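Local atomic coordinates of probable aminotransferase (Pseudomonas aeruginosa, PDB entry 5YKT), a protein that belongs to the class-III aminotransferase family and holds 4'-deoxy-4'-aminopyridoxal-5'-phosphate in a pocket to which a second subunit contributes. Residues A221-E226 / V254-D259; T261-C266 / T380-R385. The protein carries 1 engineered substitution. All coordinates share one frame; numbering follows the deposited sequence.

Following the chain from the N terminus, the first of the two contacts is reached at strand 220-225, after which the chain loops out by way of helix 241-251 and returns as strand 255-259; contact 1 closes this short excursion as a parallel strand pair in the seven-stranded sheet. Contact 2 opens at once, in the loop that follows strand 255-259, and closes after 113 intervening residues, where the hairpin turn between strands 378-382 and 385-389 of the small antiparallel sheet comes back to that loop. The two contacts are therefore in series and neither nest nor cross. Their centres lie about 19 Å apart, yet E226 of contact 1 packs on H262 and T263 of contact 2, and both contacts touch PMP.

Contact 1 (A221-E226 / V254-D259); sequences AAVLTE and VALIID. With PMP (4'-deoxy-4'-aminopyridoxal-5'-phosphate), chain C.
V223 and A255 meet in a ladder of backbone hydrogen bonds that joins strand residues 221-225 and 255-259, which run parallel. V223 stands at its middle: its N donates to A255 O (2.8 Å) and its O accepts from I257 N, both almost in line with the carbonyl concerned. T225 repeats the pattern, taking I257 O with its N and receiving D259 N on its O, this last donor tilted 33° from the carbonyl plane. At the start of the ladder the bond from A255 N to A221 O is weak, and a water joins the same two atoms.

The apolar side chains alternate between two faces. A222, L224, A255 and I257 share one of them. The CD1 methyl of I257 reaches A222 CB at 3.6 Å, while its CG2 branch, anti to the backbone N, meets L224 CD1, also at 3.6 Å; this isoleucine thereby spans two residues of the partner strand. On the other face T225 and I258 point the same way, with CG2 of T225 3.9 Å from CD1 of I258.

Together with helix 241-251, which packs on V223 and L256, the strands form a beta-alpha-beta unit within the seven-stranded sheet of the PLP-dependent aminotransferase fold. Helix 139-154 covers the face of A255 and I257.

Polar groups gather at the C-terminal strand ends, where the sheet delivers E226 and D259 to the PMP pocket. D259 turns CG anti to its own N (chi1 -180°) and brings OD2 to 2.7 Å from PMP N1. OD2 is hydrogen-bonded by H167 ND1 and N143 ND2, and OD1 by T261 OG1. E226 OE1 lies 3.5 Å from methyl C2A of PMP and is held by T230 OG1 and by a water that also donates to D259 O, 2.8 Å away.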
ATOM      1  N   ALA A 221     -13.091  18.931   7.617  1.00 16.43           N
ATOM      2  CA  ALA A 221     -13.775  17.672   7.349  1.00 18.46           C
ATOM      3  C   ALA A 221     -13.550  16.632   8.449  1.00 24.64           C
ATOM      4  O   ALA A 221     -14.446  15.847   8.751  1.00 23.44           O
ATOM      5  CB  ALA A 221     -13.321  17.146   6.025  1.00 18.85           C
ATOM      6  N   ALA A 222     -12.355  16.622   9.041  1.00 17.07           N
ATOM      7  CA  ALA A 222     -12.014  15.604  10.014  1.00 15.87           C
ATOM      8  C   ALA A 222     -10.830  16.029  10.871  1.00 16.03           C
ATOM      9  O   ALA A 222     -10.000  16.843  10.431  1.00 16.65           O
ATOM     10  CB  ALA A 222     -11.676  14.303   9.305  1.00 18.30           C
ATOM     11  N   VAL A 223     -10.778  15.462  12.075  1.00 18.45           N
ATOM     12  CA  VAL A 223      -9.597  15.476  12.911  1.00 16.53           C
ATOM     13  C   VAL A 223      -8.995  14.082  12.849  1.00 16.89           C
ATOM     14  O   VAL A 223      -9.698  13.083  13.096  1.00 18.02           O
ATOM     15  CB  VAL A 223      -9.940  15.809  14.387  1.00 17.68           C
ATOM     16  CG1 VAL A 223      -8.694  15.674  15.259  1.00 20.17           C
ATOM     17  CG2 VAL A 223     -10.522  17.216  14.509  1.00 21.17           C
ATOM     18  N   LEU A 224      -7.711  14.003  12.503  1.00 16.93           N
ATOM     19  CA  LEU A 224      -7.004  12.727  12.420  1.00 13.34           C
ATOM     20  C   LEU A 224      -5.966  12.708  13.533  1.00 15.75           C
ATOM     21  O   LEU A 224      -5.173  13.624  13.632  1.00 16.60           O
ATOM     22  CB  LEU A 224      -6.306  12.584  11.067  1.00 15.28           C
ATOM     23  CG  LEU A 224      -5.345  11.397  10.874  1.00 14.78           C
ATOM     24  CD1 LEU A 224      -6.075  10.074  11.082  1.00 17.89           C
ATOM     25  CD2 LEU A 224      -4.733  11.401   9.481  1.00 16.63           C
ATOM     26  N   THR A 225      -5.965  11.659  14.356  1.00 16.38           N
ATOM     27  CA  THR A 225      -5.027  11.598  15.481  1.00 15.51           C
ATOM     28  C   THR A 225      -4.841  10.199  16.023  1.00 15.98           C
ATOM     29  O   THR A 225      -5.758   9.376  15.991  1.00 17.01           O
ATOM     30  CB  THR A 225      -5.514  12.491  16.643  1.00 22.08           C
ATOM     31  OG1 THR A 225      -4.506  12.569  17.662  1.00 20.92           O
ATOM     32  CG2 THR A 225      -6.852  12.016  17.256  1.00 21.43           C
ATOM     33  N   GLU A 226      -3.644   9.926  16.549  1.00 16.44           N
ATOM     34  CA  GLU A 226      -3.509   8.807  17.470  1.00 14.92           C
ATOM     35  C   GLU A 226      -4.195   9.218  18.781  1.00 18.26           C
ATOM     36  O   GLU A 226      -4.226  10.397  19.112  1.00 17.87           O
ATOM     37  CB  GLU A 226      -2.058   8.519  17.779  1.00 15.15           C
ATOM     38  CG  GLU A 226      -1.214   8.050  16.616  1.00 15.31           C
ATOM     39  CD  GLU A 226       0.159   7.663  17.098  1.00 17.76           C
ATOM     40  OE1 GLU A 226       0.330   6.479  17.448  1.00 17.62           O
ATOM     41  OE2 GLU A 226       1.041   8.558  17.185  1.00 17.29           O
ATOM     42  N   VAL A 254     -17.726  17.412  12.862  1.00 19.09           N
ATOM     43  CA  VAL A 254     -16.430  17.055  12.321  1.00 21.34           C
ATOM     44  C   VAL A 254     -16.149  15.599  12.662  1.00 18.64           C
ATOM     45  O   VAL A 254     -16.355  15.187  13.803  1.00 20.62           O
ATOM     46  CB  VAL A 254     -15.333  17.972  12.907  1.00 18.53           C
ATOM     47  CG1 VAL A 254     -13.927  17.499  12.513  1.00 19.83           C
ATOM     48  CG2 VAL A 254     -15.545  19.399  12.418  1.00 22.99           C
ATOM     49  N   ALA A 255     -15.705  14.828  11.662  1.00 18.22           N
ATOM     50  CA  ALA A 255     -15.356  13.411  11.864  1.00 16.89           C
ATOM     51  C   ALA A 255     -14.129  13.283  12.759  1.00 17.51           C
ATOM     52  O   ALA A 255     -13.135  13.977  12.546  1.00 19.69           O
ATOM     53  CB  ALA A 255     -15.074  12.752  10.532  1.00 20.38           C
ATOM     54  N   LEU A 256     -14.193  12.385  13.731  1.00 17.58           N
ATOM     55  CA  LEU A 256     -13.057  12.055  14.565  1.00 16.06           C
ATOM     56  C   LEU A 256     -12.472  10.707  14.129  1.00 16.07           C
ATOM     57  O   LEU A 256     -13.119   9.657  14.311  1.00 17.98           O
ATOM     58  CB  LEU A 256     -13.498  12.006  16.030  1.00 20.72           C
ATOM     59  CG  LEU A 256     -12.447  11.571  17.048  1.00 18.71           C
ATOM     60  CD1 LEU A 256     -11.253  12.507  17.016  1.00 20.72           C
ATOM     61  CD2 LEU A 256     -13.046  11.482  18.444  1.00 21.56           C
ATOM     62  N   ILE A 257     -11.249  10.745  13.585  1.00 15.38           N
ATOM     63  CA  ILE A 257     -10.558   9.560  13.081  1.00 14.81           C
ATOM     64  C   ILE A 257      -9.462   9.203  14.084  1.00 15.00           C
ATOM     65  O   ILE A 257      -8.526   9.991  14.306  1.00 16.63           O
ATOM     66  CB  ILE A 257      -9.899   9.791  11.710  1.00 16.55           C
ATOM     67  CG1 ILE A 257     -10.880  10.390  10.683  1.00 16.18           C
ATOM     68  CG2 ILE A 257      -9.303   8.479  11.185  1.00 15.18           C
ATOM     69  CD1 ILE A 257     -10.166  11.061   9.525  1.00 17.06           C
ATOM     70  N   ILE A 258      -9.575   8.014  14.671  1.00 15.43           N
ATOM     71  CA  ILE A 258      -8.607   7.537  15.664  1.00 13.77           C
ATOM     72  C   ILE A 258      -7.712   6.481  14.987  1.00 15.84           C
ATOM     73  O   ILE A 258      -8.181   5.413  14.581  1.00 16.31           O
ATOM     74  CB  ILE A 258      -9.322   6.981  16.896  1.00 15.22           C
ATOM     75  CG1 ILE A 258     -10.179   8.074  17.576  1.00 20.98           C
ATOM     76  CG2 ILE A 258      -8.332   6.382  17.875  1.00 17.46           C
ATOM     77  CD1 ILE A 258      -9.390   9.216  18.152  1.00 25.23           C
ATOM     78  N   ASP A 259      -6.416   6.775  14.932  1.00 14.05           N
ATOM     79  CA  ASP A 259      -5.420   5.920  14.280  1.00 16.33           C
ATOM     80  C   ASP A 259      -4.683   5.114  15.354  1.00 14.29           C
ATOM     81  O   ASP A 259      -3.892   5.681  16.136  1.00 16.20           O
ATOM     82  CB  ASP A 259      -4.467   6.809  13.489  1.00 15.90           C
ATOM     83  CG  ASP A 259      -3.379   6.047  12.752  1.00 14.43           C
ATOM     84  OD1 ASP A 259      -3.217   4.817  12.940  1.00 15.04           O
ATOM     85  OD2 ASP A 259      -2.651   6.710  11.977  1.00 15.56           O
TER
HETATM   86  N1  PMP C 501      -0.259   5.610  11.564  1.00 13.14           N
HETATM   87  C2  PMP C 501       0.635   5.574  12.575  1.00 16.58           C
HETATM   88  C2A PMP C 501       0.263   6.013  13.965  1.00 14.00           C
HETATM   89  C3  PMP C 501       1.982   5.051  12.321  1.00 14.94           C
HETATM   90  O3  PMP C 501       2.913   4.993  13.300  1.00 17.59           O
HETATM   91  C4  PMP C 501       2.350   4.615  10.969  1.00 13.96           C
HETATM   92  C4A PMP C 501       3.735   4.090  10.717  1.00 16.99           C
HETATM   93  N4A PMP C 501       4.042   3.038  11.677  1.00 23.39           N
HETATM   94  C5  PMP C 501       1.287   4.711   9.949  1.00 12.71           C
HETATM   95  C6  PMP C 501       0.046   5.219  10.307  1.00 12.30           C
HETATM   96  C5A PMP C 501       1.570   4.321   8.519  1.00 15.43           C
HETATM   97  O4P PMP C 501       1.767   2.919   8.392  1.00 15.75           O
HETATM   98  P   PMP C 501       2.456   2.411   7.033  1.00 15.31           P
HETATM   99  O1P PMP C 501       3.864   2.892   7.025  1.00 15.15           O
HETATM  100  O2P PMP C 501       1.567   2.979   5.942  1.00 14.58           O
HETATM  101  O3P PMP C 501       2.378   0.918   7.159  1.00 15.15           O
HETATM  102  O   HOH W   1     -17.129  15.627   8.801  1.00 28.78           O
HETATM  103  O   HOH W   2      -1.474   4.581  16.954  1.00 15.37           O

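Contact 2 (T261-C266 / T380-R385); sequences THTISC and TRIGAR. With PMP (4'-deoxy-4'-aminopyridoxal-5'-phosphate), chain C.
R385 lays its guanidinium flat on the imidazole of H262, the centres 3.9 Å apart and the planes inclined by 16°. The arginine belongs to a beta hairpin whose type II' turn, I382 to R385, links strands 378-382 and 385-389, and its chain runs extended from CG to NE to reach the ring. PMP O3 sits over the opposite face of that ring, 3.1 Å from CE1, which puts the imidazole between the ligand and the arginine. Polar partners fix both layers: ND1 of H262 bonds T230 OG1, and NH1 of R385 bonds S85 OG as well as a water. That water donates in turn to H262 O, which also receives S265 N.

S265 meets the turn with both its oxygens. With chi1 at 68°, OG stands between the backbone N and the carbonyl carbon and donates to I382 O at 3.0 Å. The same carbonyl takes R385 N from the other side of its plane, so two donors grip it from opposite faces. S265 O accepts A384 N at 3.1 Å, the donor lying above the carbonyl plane, and the CA-H of G383, which takes a positive phi (63°) in the turn, makes a further contact with this oxygen.

Apolar contact is slight, chiefly CD1 of I382 against T263 CG2. On the helix 349-373 side, E363 forms a salt bridge with NE of R381, whose NH1 donates within the guanidinium plane to G383 O at 2.9 Å.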
ATOM      1  N   THR A 261      -2.699   2.378  14.811  1.00 15.78           N
ATOM      2  CA  THR A 261      -1.613   1.610  14.220  1.00 15.27           C
ATOM      3  C   THR A 261      -0.541   1.219  15.246  1.00 16.21           C
ATOM      4  O   THR A 261      -0.032   0.097  15.179  1.00 15.89           O
ATOM      5  CB  THR A 261      -1.022   2.389  13.034  1.00 17.85           C
ATOM      6  OG1 THR A 261      -2.043   2.500  12.033  1.00 16.84           O
ATOM      7  CG2 THR A 261       0.190   1.696  12.414  1.00 18.17           C
ATOM      8  N   HIS A 262      -0.203   2.133  16.151  1.00 15.83           N
ATOM      9  CA  HIS A 262       0.658   1.819  17.298  1.00 15.98           C
ATOM     10  C   HIS A 262      -0.073   1.573  18.609  1.00 17.61           C
ATOM     11  O   HIS A 262       0.354   0.717  19.412  1.00 17.88           O
ATOM     12  CB  HIS A 262       1.689   2.929  17.536  1.00 15.09           C
ATOM     13  CG  HIS A 262       2.814   2.922  16.564  1.00 16.86           C
ATOM     14  ND1 HIS A 262       3.715   3.960  16.484  1.00 17.67           N
ATOM     15  CD2 HIS A 262       3.235   1.984  15.688  1.00 18.98           C
ATOM     16  CE1 HIS A 262       4.615   3.674  15.558  1.00 19.94           C
ATOM     17  NE2 HIS A 262       4.340   2.484  15.052  1.00 21.84           N
ATOM     18  N   THR A 263      -1.131   2.334  18.876  1.00 16.65           N
ATOM     19  CA  THR A 263      -1.802   2.271  20.169  1.00 16.67           C
ATOM     20  C   THR A 263      -2.606   0.977  20.372  1.00 16.55           C
ATOM     21  O   THR A 263      -3.081   0.729  21.473  1.00 16.40           O
ATOM     22  CB  THR A 263      -2.651   3.516  20.451  1.00 18.30           C
ATOM     23  OG1 THR A 263      -3.619   3.678  19.422  1.00 17.12           O
ATOM     24  CG2 THR A 263      -1.789   4.742  20.548  1.00 17.67           C
ATOM     25  N   ILE A 264      -2.701   0.134  19.353  1.00 15.11           N
ATOM     26  CA  ILE A 264      -3.154  -1.255  19.498  1.00 15.70           C
ATOM     27  C   ILE A 264      -2.345  -2.034  20.554  1.00 19.07           C
ATOM     28  O   ILE A 264      -2.825  -3.014  21.103  1.00 19.21           O
ATOM     29  CB  ILE A 264      -3.179  -1.986  18.136  1.00 17.39           C
ATOM     30  CG1 ILE A 264      -3.942  -3.312  18.192  1.00 18.02           C
ATOM     31  CG2 ILE A 264      -1.766  -2.203  17.620  1.00 15.92           C
ATOM     32  CD1 ILE A 264      -5.367  -3.209  18.679  1.00 19.32           C
ATOM     33  N   SER A 265      -1.149  -1.551  20.902  1.00 15.49           N
ATOM     34  CA  SER A 265      -0.426  -2.121  22.044  1.00 16.56           C
ATOM     35  C   SER A 265      -1.154  -2.017  23.386  1.00 18.23           C
ATOM     36  O   SER A 265      -0.797  -2.727  24.318  1.00 19.93           O
ATOM     37  CB  SER A 265       0.938  -1.469  22.185  1.00 19.70           C
ATOM     38  OG  SER A 265       0.809  -0.101  22.565  1.00 29.00           O
ATOM     39  N   CYS A 266      -2.124  -1.117  23.500  0.55 17.22           N
ATOM     40  CA  CYS A 266      -2.866  -0.896  24.750  0.55 17.12           C
ATOM     41  C   CYS A 266      -3.762  -2.048  25.170  0.55 19.61           C
ATOM     42  O   CYS A 266      -4.047  -2.210  26.350  0.55 24.36           O
ATOM     43  CB  CYS A 266      -3.710   0.356  24.612  0.55 20.09           C
ATOM     44  SG  CYS A 266      -4.467   0.948  26.128  0.55 26.41           S
ATOM     45  N   THR A 380       7.627   6.055  29.710  1.00 23.45           N
ATOM     46  CA  THR A 380       6.191   5.899  29.614  1.00 21.64           C
ATOM     47  C   THR A 380       5.875   4.540  28.995  1.00 24.73           C
ATOM     48  O   THR A 380       6.643   4.042  28.168  1.00 24.25           O
ATOM     49  CB  THR A 380       5.608   7.024  28.748  1.00 20.45           C
ATOM     50  OG1 THR A 380       5.972   8.300  29.331  1.00 27.34           O
ATOM     51  CG2 THR A 380       4.094   6.887  28.589  1.00 25.73           C
ATOM     52  N   ARG A 381       4.759   3.945  29.415  1.00 22.85           N
ATOM     53  CA  ARG A 381       4.276   2.700  28.839  1.00 20.57           C
ATOM     54  C   ARG A 381       2.815   2.827  28.440  1.00 24.02           C
ATOM     55  O   ARG A 381       1.999   3.360  29.212  1.00 24.46           O
ATOM     56  CB  ARG A 381       4.435   1.545  29.845  1.00 21.79           C
ATOM     57  CG  ARG A 381       3.900   0.202  29.365  1.00 21.06           C
ATOM     58  CD  ARG A 381       4.285  -0.922  30.285  1.00 22.97           C
ATOM     59  NE  ARG A 381       3.491  -0.886  31.522  1.00 24.72           N
ATOM     60  CZ  ARG A 381       2.263  -1.380  31.671  1.00 24.45           C
ATOM     61  NH1 ARG A 381       1.630  -2.011  30.676  1.00 24.65           N
ATOM     62  NH2 ARG A 381       1.662  -1.276  32.858  1.00 27.68           N
ATOM     63  N   ILE A 382       2.490   2.294  27.261  1.00 18.82           N
ATOM     64  CA  ILE A 382       1.112   2.026  26.871  1.00 20.86           C
ATOM     65  C   ILE A 382       1.018   0.558  26.515  1.00 23.26           C
ATOM     66  O   ILE A 382       1.465   0.119  25.444  1.00 22.51           O
ATOM     67  CB  ILE A 382       0.580   2.925  25.735  1.00 25.52           C
ATOM     68  CG1 ILE A 382       1.504   3.009  24.533  1.00 27.24           C
ATOM     69  CG2 ILE A 382       0.382   4.304  26.288  1.00 38.59           C
ATOM     70  CD1 ILE A 382       0.824   3.665  23.331  1.00 42.77           C
ATOM     71  N   GLY A 383       0.516  -0.219  27.478  1.00 21.31           N
ATOM     72  CA  GLY A 383       0.356  -1.641  27.254  1.00 23.83           C
ATOM     73  C   GLY A 383       1.686  -2.324  27.019  1.00 20.07           C
ATOM     74  O   GLY A 383       2.529  -2.320  27.894  1.00 22.34           O
ATOM     75  N   ALA A 384       1.867  -2.901  25.840  1.00 19.08           N
ATOM     76  CA  ALA A 384       3.084  -3.635  25.496  1.00 20.42           C
ATOM     77  C   ALA A 384       4.253  -2.766  25.016  1.00 21.12           C
ATOM     78  O   ALA A 384       5.352  -3.288  24.797  1.00 20.19           O
ATOM     79  CB  ALA A 384       2.753  -4.663  24.429  1.00 21.44           C
ATOM     80  N   ARG A 385       4.012  -1.462  24.839  1.00 19.49           N
ATOM     81  CA  ARG A 385       4.971  -0.545  24.220  1.00 19.45           C
ATOM     82  C   ARG A 385       5.536   0.392  25.278  1.00 18.10           C
ATOM     83  O   ARG A 385       4.779   1.080  25.971  1.00 20.62           O
ATOM     84  CB  ARG A 385       4.242   0.249  23.138  1.00 16.32           C
ATOM     85  CG  ARG A 385       5.121   1.054  22.211  1.00 20.15           C
ATOM     86  CD  ARG A 385       4.300   1.854  21.203  1.00 19.60           C
ATOM     87  NE  ARG A 385       5.208   2.480  20.238  1.00 21.93           N
ATOM     88  CZ  ARG A 385       5.620   1.937  19.089  1.00 20.52           C
ATOM     89  NH1 ARG A 385       5.159   0.766  18.657  1.00 26.36           N
ATOM     90  NH2 ARG A 385       6.500   2.605  18.347  1.00 25.70           N
TER
HETATM   91  N1  PMP C 501      -0.259   5.610  11.564  1.00 13.14           N
HETATM   92  C2  PMP C 501       0.635   5.574  12.575  1.00 16.58           C
HETATM   93  C2A PMP C 501       0.263   6.013  13.965  1.00 14.00           C
HETATM   94  C3  PMP C 501       1.982   5.051  12.321  1.00 14.94           C
HETATM   95  O3  PMP C 501       2.913   4.993  13.300  1.00 17.59           O
HETATM   96  C4  PMP C 501       2.350   4.615  10.969  1.00 13.96           C
HETATM   97  C4A PMP C 501       3.735   4.090  10.717  1.00 16.99           C
HETATM   98  N4A PMP C 501       4.042   3.038  11.677  1.00 23.39           N
HETATM   99  C5  PMP C 501       1.287   4.711   9.949  1.00 12.71           C
HETATM  100  C6  PMP C 501       0.046   5.219  10.307  1.00 12.30           C
HETATM  101  C5A PMP C 501       1.570   4.321   8.519  1.00 15.43           C
HETATM  102  O4P PMP C 501       1.767   2.919   8.392  1.00 15.75           O
HETATM  103  P   PMP C 501       2.456   2.411   7.033  1.00 15.31           P
HETATM  104  O1P PMP C 501       3.864   2.892   7.025  1.00 15.15           O
HETATM  105  O2P PMP C 501       1.567   2.979   5.942  1.00 14.58           O
HETATM  106  O3P PMP C 501       2.378   0.918   7.159  1.00 15.15           O
HETATM  107  O   HOH W   3       2.805  -0.561  19.265  1.00 21.96           O